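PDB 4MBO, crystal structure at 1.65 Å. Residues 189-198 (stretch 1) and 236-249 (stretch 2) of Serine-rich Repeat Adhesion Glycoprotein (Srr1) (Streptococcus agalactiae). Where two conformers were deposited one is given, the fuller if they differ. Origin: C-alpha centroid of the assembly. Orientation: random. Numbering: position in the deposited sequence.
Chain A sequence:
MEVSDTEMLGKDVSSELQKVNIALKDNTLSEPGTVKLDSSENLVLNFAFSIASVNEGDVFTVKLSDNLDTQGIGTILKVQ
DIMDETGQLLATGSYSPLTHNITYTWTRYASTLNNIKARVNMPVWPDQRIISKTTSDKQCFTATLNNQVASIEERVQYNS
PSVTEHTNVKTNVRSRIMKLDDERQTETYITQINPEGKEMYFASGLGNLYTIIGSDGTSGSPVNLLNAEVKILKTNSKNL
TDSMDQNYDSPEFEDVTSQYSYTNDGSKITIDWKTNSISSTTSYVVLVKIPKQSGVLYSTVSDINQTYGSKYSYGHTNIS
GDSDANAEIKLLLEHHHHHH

Stretch 1 189-198: YITQINPEGK
Stretch 2, residues 236-249: NSKNLTDSMDQNYD

The apolar centre of the contact is I190 packed against M244 and Y248. Stretch 1 enters as a β-strand, 189–193, in which I190 and Q192 point their CA-to-CB bonds toward stretch 2 while Y189, T191 and I193 point away. I190 (m, t) places CG2 3.7 Å from M244 SD and CD1 3.8 Å from Y248 CE2, meeting the tyrosine ring obliquely; the CA atoms of I190 and M244 lie 7.0 Å apart. M244 has a left-handed backbone (phi/psi 69/8) and an extended m, t, t side chain, long and unbranched enough to reach from I190 to Q192, its SD 3.5 Å from I190 O and its CE 3.5 Å from Q192 OE1. Y248 (m) donates from OH to M244 O at 2.6 Å, tying its ring to the loop.

Further along stretch 1, and back along stretch 2 because the two run in opposite directions, L240 (m, t) sets CD1 3.8 Å from P195 CA, extending the apolar surface to the turn. P195, with phi near -64°, fits the second position of the type I turn N194–G197, closed by G197 N to N194 O at 3.2 Å. S237, the first residue of the 3-10 segment 237–239, meets the turn, with the CA atoms of G197 and S237 5.1 Å apart. S237 (p) brings OG to 3.3 Å from G197 CA; an ideal CB on G197 would clash with that oxygen, and its phi of 63° also favours glycine.

The direct hydrogen bond between the stretches runs from Q192 NE2 to T241 O (2.8 Å, 161°). Q192 is m, t, with chi3 -29°, a reach that carries its buried amide to the loop backbone. NE2 also donates to water 1 at 3.0 Å, which in turn donates to Q246 OE1 (2.8 Å) and Y248 OH (2.9 Å). Water 2 bridges P195 O (2.6 Å) and S237 O (3.2 Å). In all, 457 Å² is buried between the two stretches, both sides summed.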

# COMPACT_ATOMS: atom_id res chain seq x y z
N TYR A 189 -6.65 8.26 0.13
CA TYR A 189 -7.53 7.61 1.07
C TYR A 189 -8.72 7.11 0.30
O TYR A 189 -9.51 7.90 -0.25
CB TYR A 189 -7.95 8.64 2.16
CG TYR A 189 -8.97 8.12 3.16
CD1 TYR A 189 -8.62 7.16 4.10
CD2 TYR A 189 -10.27 8.60 3.18
CE1 TYR A 189 -9.53 6.69 5.03
CE2 TYR A 189 -11.18 8.14 4.11
CZ TYR A 189 -10.81 7.19 5.04
OH TYR A 189 -11.73 6.70 5.97
N ILE A 190 -8.90 5.81 0.30
CA ILE A 190 -9.96 5.19 -0.47
C ILE A 190 -11.00 4.54 0.43
O ILE A 190 -10.67 3.88 1.43
CB ILE A 190 -9.39 4.16 -1.45
CG1 ILE A 190 -8.44 4.85 -2.41
CG2 ILE A 190 -10.53 3.49 -2.23
CD1 ILE A 190 -7.93 3.99 -3.54
N THR A 191 -12.27 4.76 0.08
CA THR A 191 -13.39 4.22 0.78
C THR A 191 -14.18 3.28 -0.10
O THR A 191 -14.53 3.64 -1.24
CB THR A 191 -14.34 5.36 1.25
OG1 THR A 191 -13.61 6.24 2.14
CG2 THR A 191 -15.49 4.79 2.03
N GLN A 192 -14.44 2.07 0.40
CA GLN A 192 -15.31 1.12 -0.29
C GLN A 192 -16.67 1.14 0.39
O GLN A 192 -16.78 0.95 1.61
CB GLN A 192 -14.76 -0.28 -0.25
CG GLN A 192 -13.44 -0.43 -0.98
CD GLN A 192 -12.83 -1.80 -0.76
OE1 GLN A 192 -13.05 -2.44 0.30
NE2 GLN A 192 -12.02 -2.25 -1.71
N ILE A 193 -17.70 1.40 -0.40
CA ILE A 193 -19.08 1.41 0.06
C ILE A 193 -19.69 0.09 -0.43
O ILE A 193 -19.69 -0.21 -1.62
CB ILE A 193 -19.84 2.63 -0.49
CG1 ILE A 193 -19.30 3.92 0.15
CG2 ILE A 193 -21.34 2.52 -0.30
CD1 ILE A 193 -18.23 4.57 -0.65
N ASN A 194 -20.19 -0.72 0.50
CA ASN A 194 -20.69 -2.06 0.20
C ASN A 194 -19.59 -3.00 -0.32
O ASN A 194 -19.80 -3.72 -1.30
CB ASN A 194 -21.89 -2.05 -0.76
CG ASN A 194 -22.66 -3.39 -0.75
OD1 ASN A 194 -22.52 -4.21 0.17
ND2 ASN A 194 -23.46 -3.61 -1.78
N PRO A 195 -18.44 -3.05 0.36
CA PRO A 195 -17.43 -4.01 -0.08
C PRO A 195 -17.86 -5.49 0.04
O PRO A 195 -17.29 -6.37 -0.64
CB PRO A 195 -16.25 -3.73 0.88
CG PRO A 195 -16.85 -3.12 2.07
CD PRO A 195 -17.98 -2.26 1.52
N GLU A 196 -18.80 -5.77 0.92
CA GLU A 196 -19.29 -7.14 1.12
C GLU A 196 -20.27 -7.63 0.04
O GLU A 196 -20.59 -8.82 -0.04
CB GLU A 196 -19.97 -7.25 2.50
CG GLU A 196 -19.06 -6.95 3.68
CD GLU A 196 -18.19 -8.12 4.05
OE1 GLU A 196 -18.75 -9.11 4.56
OE2 GLU A 196 -16.96 -8.05 3.83
N GLY A 197 -20.77 -6.71 -0.78
CA GLY A 197 -21.74 -7.08 -1.81
C GLY A 197 -23.01 -7.64 -1.20
O GLY A 197 -23.46 -8.73 -1.56
N LYS A 198 -23.59 -6.87 -0.27
CA LYS A 198 -24.83 -7.21 0.42
C LYS A 198 -25.86 -6.13 0.15
O LYS A 198 -25.53 -5.06 -0.34
CB LYS A 198 -24.61 -7.25 1.94
CG LYS A 198 -23.47 -8.11 2.45
CD LYS A 198 -23.27 -7.94 3.97
CE LYS A 198 -24.51 -8.36 4.76
NZ LYS A 198 -24.32 -8.40 6.24
N ASN A 236 -19.23 -3.94 -9.24
CA ASN A 236 -19.73 -5.07 -8.49
C ASN A 236 -18.65 -5.40 -7.45
O ASN A 236 -17.46 -5.35 -7.77
CB ASN A 236 -19.94 -6.23 -9.43
CG ASN A 236 -20.57 -7.43 -8.74
OD1 ASN A 236 -19.95 -8.10 -7.94
ND2 ASN A 236 -21.79 -7.76 -9.13
N SER A 237 -19.05 -5.81 -6.26
CA SER A 237 -18.10 -6.12 -5.19
C SER A 237 -17.06 -7.18 -5.54
O SER A 237 -15.98 -7.20 -4.95
CB SER A 237 -18.81 -6.58 -3.91
OG SER A 237 -19.48 -7.79 -4.12
N LYS A 238 -17.39 -8.06 -6.48
CA LYS A 238 -16.47 -9.14 -6.86
C LYS A 238 -15.20 -8.61 -7.54
O LYS A 238 -14.23 -9.36 -7.75
CB LYS A 238 -17.15 -10.14 -7.80
CG LYS A 238 -17.30 -9.63 -9.21
CD LYS A 238 -17.85 -10.69 -10.15
CE LYS A 238 -17.83 -10.18 -11.57
NZ LYS A 238 -18.60 -8.91 -11.65
N ASN A 239 -15.20 -7.33 -7.90
CA ASN A 239 -14.03 -6.69 -8.51
C ASN A 239 -13.13 -5.95 -7.52
O ASN A 239 -12.07 -5.44 -7.91
CB ASN A 239 -14.48 -5.71 -9.58
CG ASN A 239 -15.21 -6.39 -10.70
OD1 ASN A 239 -14.72 -7.36 -11.25
ND2 ASN A 239 -16.40 -5.88 -11.06
N LEU A 240 -13.55 -5.88 -6.26
CA LEU A 240 -12.83 -5.12 -5.26
C LEU A 240 -11.72 -5.94 -4.60
O LEU A 240 -11.90 -7.14 -4.32
CB LEU A 240 -13.77 -4.63 -4.17
CG LEU A 240 -14.88 -3.69 -4.63
CD1 LEU A 240 -15.79 -3.43 -3.44
CD2 LEU A 240 -14.37 -2.38 -5.19
N THR A 241 -10.60 -5.29 -4.35
CA THR A 241 -9.50 -5.91 -3.62
C THR A 241 -9.57 -5.40 -2.16
O THR A 241 -10.36 -4.51 -1.83
CB THR A 241 -8.13 -5.50 -4.22
OG1 THR A 241 -7.96 -4.07 -4.10
CG2 THR A 241 -8.04 -5.95 -5.65
N ASP A 242 -8.75 -5.96 -1.28
CA ASP A 242 -8.68 -5.52 0.09
C ASP A 242 -7.63 -4.41 0.26
O ASP A 242 -7.74 -3.55 1.14
CB ASP A 242 -8.36 -6.72 1.00
CG ASP A 242 -9.43 -7.83 0.97
OD1 ASP A 242 -10.64 -7.51 0.80
OD2 ASP A 242 -9.05 -9.00 1.10
N SER A 243 -6.57 -4.42 -0.56
CA SER A 243 -5.57 -3.34 -0.48
C SER A 243 -6.06 -2.05 -1.10
O SER A 243 -5.55 -0.98 -0.77
CB SER A 243 -4.28 -3.71 -1.22
OG SER A 243 -4.54 -3.74 -2.61
N MET A 244 -7.04 -2.14 -1.99
CA MET A 244 -7.59 -1.01 -2.70
C MET A 244 -6.62 -0.40 -3.70
O MET A 244 -6.91 0.63 -4.28
CB MET A 244 -8.14 0.04 -1.74
CG MET A 244 -9.00 -0.54 -0.65
SD MET A 244 -9.95 0.73 0.20
CE MET A 244 -10.64 -0.24 1.52
N ASP A 245 -5.47 -1.06 -3.93
CA ASP A 245 -4.51 -0.57 -4.92
C ASP A 245 -4.71 -1.41 -6.16
O ASP A 245 -4.12 -2.47 -6.32
CB ASP A 245 -3.08 -0.70 -4.42
CG ASP A 245 -2.10 0.15 -5.24
OD1 ASP A 245 -2.50 0.62 -6.34
OD2 ASP A 245 -0.93 0.30 -4.82
N GLN A 246 -5.57 -0.93 -7.04
CA GLN A 246 -5.87 -1.70 -8.25
C GLN A 246 -6.11 -0.74 -9.42
O GLN A 246 -6.08 0.47 -9.27
CB GLN A 246 -7.07 -2.62 -7.99
CG GLN A 246 -8.31 -1.88 -7.46
CD GLN A 246 -9.48 -2.81 -7.08
OE1 GLN A 246 -9.89 -2.87 -5.93
NE2 GLN A 246 -9.98 -3.54 -8.05
N ASN A 247 -6.29 -1.32 -10.60
CA ASN A 247 -6.47 -0.53 -11.80
C ASN A 247 -7.91 -0.03 -11.85
O ASN A 247 -8.82 -0.79 -12.19
CB ASN A 247 -6.16 -1.37 -13.02
CG ASN A 247 -6.34 -0.59 -14.30
OD1 ASN A 247 -6.45 0.63 -14.28
ND2 ASN A 247 -6.34 -1.28 -15.41
N TYR A 248 -8.10 1.22 -11.47
CA TYR A 248 -9.43 1.82 -11.45
C TYR A 248 -9.89 2.30 -12.82
O TYR A 248 -11.02 2.75 -12.96
CB TYR A 248 -9.49 2.94 -10.43
CG TYR A 248 -9.44 2.45 -9.03
CD1 TYR A 248 -10.50 1.72 -8.49
CD2 TYR A 248 -8.35 2.72 -8.20
CE1 TYR A 248 -10.45 1.27 -7.19
CE2 TYR A 248 -8.29 2.25 -6.92
CZ TYR A 248 -9.36 1.56 -6.41
OH TYR A 248 -9.31 1.09 -5.13
N ASP A 249 -8.99 2.22 -13.80
CA ASP A 249 -9.34 2.59 -15.19
C ASP A 249 -9.82 1.39 -16.01
O ASP A 249 -10.03 1.52 -17.20
CB ASP A 249 -8.14 3.26 -15.88
CG ASP A 249 -7.97 4.71 -15.49
OD1 ASP A 249 -8.99 5.42 -15.35
OD2 ASP A 249 -6.80 5.16 -15.36
O HOH W 1 -11.07 -0.97 -4.22
O HOH W 2 -15.14 -7.30 -1.82